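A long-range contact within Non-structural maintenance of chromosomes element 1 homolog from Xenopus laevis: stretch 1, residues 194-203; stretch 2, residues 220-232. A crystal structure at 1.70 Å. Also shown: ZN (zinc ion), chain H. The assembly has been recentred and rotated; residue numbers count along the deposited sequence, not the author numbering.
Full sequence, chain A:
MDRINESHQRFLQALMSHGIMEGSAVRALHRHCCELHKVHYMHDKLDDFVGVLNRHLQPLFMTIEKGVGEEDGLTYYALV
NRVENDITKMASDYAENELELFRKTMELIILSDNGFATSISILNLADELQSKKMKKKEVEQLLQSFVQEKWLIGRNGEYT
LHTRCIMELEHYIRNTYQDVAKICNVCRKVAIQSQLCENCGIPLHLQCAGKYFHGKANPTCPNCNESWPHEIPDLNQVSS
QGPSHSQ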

# COMPACT_ATOMS: atom_id res chain seq x y z
N SER A 194 -9.52 -9.20 -26.31
CA SER A 194 -10.26 -8.65 -27.44
C SER A 194 -10.74 -9.79 -28.31
O SER A 194 -10.32 -10.94 -28.17
N GLN A 195 -11.65 -9.45 -29.23
CA GLN A 195 -11.93 -10.27 -30.40
C GLN A 195 -11.26 -9.63 -31.60
O GLN A 195 -11.42 -8.42 -31.83
N LEU A 196 -10.51 -10.42 -32.36
CA LEU A 196 -9.78 -9.92 -33.52
C LEU A 196 -10.46 -10.35 -34.81
O LEU A 196 -10.94 -11.49 -34.91
N CYS A 197 -10.50 -9.45 -35.79
CA CYS A 197 -10.84 -9.89 -37.13
C CYS A 197 -9.75 -10.83 -37.62
O CYS A 197 -8.56 -10.51 -37.56
N GLU A 198 -10.15 -12.01 -38.08
CA GLU A 198 -9.13 -12.96 -38.52
C GLU A 198 -8.66 -12.67 -39.93
O GLU A 198 -7.66 -13.26 -40.37
N ASN A 199 -9.32 -11.75 -40.63
CA ASN A 199 -8.85 -11.33 -41.95
C ASN A 199 -7.91 -10.13 -41.87
O ASN A 199 -6.81 -10.18 -42.43
N CYS A 200 -8.31 -9.05 -41.18
CA CYS A 200 -7.51 -7.83 -41.16
C CYS A 200 -6.90 -7.50 -39.81
O CYS A 200 -6.11 -6.55 -39.72
N GLY A 201 -7.26 -8.22 -38.75
CA GLY A 201 -6.57 -8.09 -37.48
C GLY A 201 -7.06 -7.00 -36.54
O GLY A 201 -6.49 -6.84 -35.45
N ILE A 202 -8.10 -6.24 -36.90
CA ILE A 202 -8.51 -5.15 -36.02
C ILE A 202 -9.15 -5.73 -34.77
O ILE A 202 -9.79 -6.79 -34.82
N PRO A 203 -8.99 -5.07 -33.63
CA PRO A 203 -9.53 -5.60 -32.37
C PRO A 203 -10.80 -4.90 -31.93
O PRO A 203 -11.00 -3.72 -32.21
N THR A 220 -20.48 -8.20 -39.76
CA THR A 220 -19.30 -8.01 -40.59
C THR A 220 -18.32 -7.06 -39.91
O THR A 220 -18.72 -6.18 -39.14
N CYS A 221 -17.04 -7.26 -40.22
CA CYS A 221 -15.97 -6.45 -39.62
C CYS A 221 -16.11 -4.99 -40.04
O CYS A 221 -16.24 -4.70 -41.24
N PRO A 222 -16.05 -4.04 -39.10
CA PRO A 222 -16.21 -2.62 -39.46
C PRO A 222 -15.07 -2.07 -40.30
O PRO A 222 -15.19 -0.94 -40.80
N ASN A 223 -13.97 -2.81 -40.46
CA ASN A 223 -12.80 -2.34 -41.19
C ASN A 223 -12.64 -2.98 -42.56
O ASN A 223 -12.31 -2.28 -43.52
N CYS A 224 -12.85 -4.29 -42.68
CA CYS A 224 -12.66 -4.98 -43.95
C CYS A 224 -13.94 -5.62 -44.48
O CYS A 224 -13.91 -6.20 -45.57
N ASN A 225 -15.05 -5.55 -43.73
CA ASN A 225 -16.37 -6.04 -44.12
C ASN A 225 -16.45 -7.56 -44.28
O ASN A 225 -17.49 -8.06 -44.73
N GLU A 226 -15.41 -8.31 -43.94
CA GLU A 226 -15.55 -9.76 -43.88
C GLU A 226 -16.47 -10.14 -42.73
O GLU A 226 -16.58 -9.42 -41.73
N SER A 227 -17.17 -11.26 -42.89
CA SER A 227 -18.10 -11.67 -41.85
C SER A 227 -17.34 -11.95 -40.56
O SER A 227 -16.24 -12.52 -40.57
N TRP A 228 -17.92 -11.53 -39.44
CA TRP A 228 -17.26 -11.65 -38.14
C TRP A 228 -17.22 -13.11 -37.70
O TRP A 228 -18.28 -13.73 -37.57
N PRO A 229 -16.04 -13.68 -37.45
CA PRO A 229 -15.96 -15.12 -37.17
C PRO A 229 -16.34 -15.52 -35.76
O PRO A 229 -16.57 -16.72 -35.52
N HIS A 230 -16.43 -14.59 -34.82
CA HIS A 230 -16.62 -14.91 -33.41
C HIS A 230 -18.09 -14.80 -33.02
O HIS A 230 -18.90 -14.18 -33.72
N GLU A 231 -18.42 -15.40 -31.88
CA GLU A 231 -19.76 -15.29 -31.32
C GLU A 231 -19.93 -13.96 -30.59
O GLU A 231 -19.01 -13.48 -29.93
N ILE A 232 -21.11 -13.38 -30.72
CA ILE A 232 -21.39 -12.09 -30.09
C ILE A 232 -21.77 -12.27 -28.63
O ILE A 232 -21.17 -11.65 -27.74

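Ser194 stays out of reach of stretch 2, so the packing begins at Gln195. Its CA-to-CB bond points toward stretch 2, with chi1 m and chi2 t. The amide uses both ends. Trp228 NE1 donates to Gln195 OE1 at 2.9 Å, and Gln195 NE2 donates to Glu231 O at 3.1 Å. Both bonds are nearly linear. The first lies at the edge of the indole, where the ring nitrogen carries its hydrogen.

Leu196 (m, t) points away, so its contact is made by the backbone. Its carbonyl accepts a very short hydrogen bond from the imidazole of His230, with NE2 of His230 2.5 Å from O of Leu196. His230 has chi1 m and points toward stretch 1.

Cys197 is buried, with chi1 t, and its CA-to-CB bond runs sideways. Its CB packs on the Trp228 ring, 3.5 Å from CZ3 of Trp228. Trp228 also starts out sideways, but with chi1 t its ring end comes nearer to stretch 1. The SG of Cys197 binds the zinc ion at 2.4 Å. It also accepts the amide of Cys200, N to SG 3.4 Å, and a weak bond from that of Asn199.

Glu198 (m, t) sets out sideways and its end comes nearer. Its OE2 lies 3.6 Å from CB of Pro229.

Asn199, chi1 t, points toward stretch 2. Its ND2 donates to SG of Cys224 at 3.2 Å, a zinc-bound sulfur.

Cys200, chi1 p, also points toward stretch 2. Its SG binds zinc at 2.3 Å and accepts a hydrogen bond from ND2 of Asn223 at 3.3 Å. Asn223, chi1 t, thus mirrors Asn199: each asparagine reaches across to a zinc-bound sulfur of the other stretch. CB of Cys200 meets CB of Cys224 at 3.9 Å.

Stretch 2 completes the metal site with Cys221 (chi1 t), SG to ZN 2.3 Å, and Cys224 (chi1 p), SG to ZN 2.4 Å. Two cysteines from each stretch hold the ion, which ties the two loops together. The Cys221 sulfur accepts the amides of Asn223 and Cys224, and the Cys224 sulfur accepts that of Glu226.

Gly201 makes no contact across. Its backbone angles would jam a CB against the preceding carbonyl.

Ile202, chi1 p and chi2 off-well at 101°, points toward stretch 2. CG1 lies 3.7 Å from SG of Cys221, and CD1 is 4.0 Å from CD of Pro222. CG2 lies 3.5 Å from ND2 of Asn223. Pro203 points away, and the contact ends there.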

# COMPACT_ATOMS: atom_id res chain seq x y z
CB SER A 194 -9.40 -7.69 -28.27
OG SER A 194 -8.40 -8.42 -28.95
CB GLN A 195 -13.43 -10.40 -30.64
CG GLN A 195 -14.15 -11.20 -29.58
CD GLN A 195 -15.57 -11.52 -29.99
OE1 GLN A 195 -16.12 -10.89 -30.90
NE2 GLN A 195 -16.17 -12.51 -29.35
CB LEU A 196 -8.34 -10.43 -33.52
CG LEU A 196 -7.47 -10.04 -32.33
CD1 LEU A 196 -6.24 -10.93 -32.28
CD2 LEU A 196 -7.08 -8.56 -32.45
CB CYS A 197 -10.97 -8.70 -38.08
SG CYS A 197 -11.36 -9.24 -39.77
CB GLU A 198 -9.66 -14.38 -38.40
CG GLU A 198 -10.13 -14.68 -36.97
CD GLU A 198 -10.34 -16.15 -36.71
OE1 GLU A 198 -9.77 -16.67 -35.72
OE2 GLU A 198 -11.09 -16.79 -37.47
CB ASN A 199 -10.04 -11.00 -42.86
CG ASN A 199 -9.60 -10.55 -44.23
OD1 ASN A 199 -8.95 -11.31 -44.96
ND2 ASN A 199 -9.95 -9.32 -44.59
CB CYS A 200 -8.35 -6.62 -41.62
SG CYS A 200 -9.48 -5.99 -40.37
CB ILE A 202 -9.47 -4.16 -36.70
CG1 ILE A 202 -10.76 -4.85 -37.15
CG2 ILE A 202 -8.76 -3.41 -37.84
CD1 ILE A 202 -11.93 -4.61 -36.22
CB PRO A 203 -8.38 -5.34 -31.39
CG PRO A 203 -7.83 -4.02 -31.87
CD PRO A 203 -8.03 -3.97 -33.38
CB THR A 220 -19.66 -7.45 -41.97
OG1 THR A 220 -20.37 -6.21 -41.82
CG2 THR A 220 -20.52 -8.45 -42.75
CB CYS A 221 -14.61 -7.00 -40.06
SG CYS A 221 -13.19 -5.93 -39.70
CB PRO A 222 -16.28 -1.90 -38.11
CG PRO A 222 -15.99 -2.94 -37.05
CD PRO A 222 -15.57 -4.21 -37.72
CB ASN A 223 -11.53 -2.61 -40.37
CG ASN A 223 -10.29 -2.00 -41.00
OD1 ASN A 223 -10.22 -0.80 -41.23
ND2 ASN A 223 -9.29 -2.84 -41.27
CB CYS A 224 -11.57 -6.06 -43.81
SG CYS A 224 -12.10 -7.55 -42.93
CB ASN A 225 -16.87 -5.38 -45.41
CG ASN A 225 -17.02 -3.88 -45.26
OD1 ASN A 225 -17.16 -3.37 -44.14
ND2 ASN A 225 -16.99 -3.16 -46.37
CB GLU A 226 -14.19 -10.43 -43.71
CG GLU A 226 -13.25 -10.29 -44.90
CD GLU A 226 -13.87 -10.73 -46.21
OE1 GLU A 226 -14.48 -9.88 -46.91
OE2 GLU A 226 -13.76 -11.93 -46.53
CB SER A 227 -18.90 -12.90 -42.28
OG SER A 227 -18.05 -13.97 -42.64
CB TRP A 228 -17.99 -10.79 -37.10
CG TRP A 228 -17.17 -10.48 -35.88
CD1 TRP A 228 -17.42 -10.86 -34.59
CD2 TRP A 228 -15.95 -9.73 -35.84
NE1 TRP A 228 -16.44 -10.38 -33.75
CE2 TRP A 228 -15.53 -9.68 -34.50
CE3 TRP A 228 -15.17 -9.08 -36.81
CZ2 TRP A 228 -14.36 -9.03 -34.10
CZ3 TRP A 228 -14.02 -8.43 -36.42
CH2 TRP A 228 -13.63 -8.40 -35.07
CB PRO A 229 -14.47 -15.43 -37.44
CG PRO A 229 -13.78 -14.16 -37.09
CD PRO A 229 -14.71 -13.04 -37.51
CB HIS A 230 -15.78 -13.99 -32.52
CG HIS A 230 -14.38 -13.80 -33.00
ND1 HIS A 230 -13.42 -14.78 -32.89
CD2 HIS A 230 -13.77 -12.74 -33.58
CE1 HIS A 230 -12.28 -14.34 -33.39
NE2 HIS A 230 -12.46 -13.10 -33.82
CB GLU A 231 -20.02 -16.45 -30.36
CG GLU A 231 -21.44 -16.49 -29.81
CD GLU A 231 -21.71 -17.71 -28.95
OE1 GLU A 231 -22.41 -17.57 -27.92
OE2 GLU A 231 -21.22 -18.81 -29.30
CB ILE A 232 -22.49 -11.33 -30.85
CG1 ILE A 232 -22.31 -11.46 -32.37
CG2 ILE A 232 -22.51 -9.87 -30.42
CD1 ILE A 232 -20.95 -11.01 -32.89
ZN ZN H . -11.50 -7.06 -40.71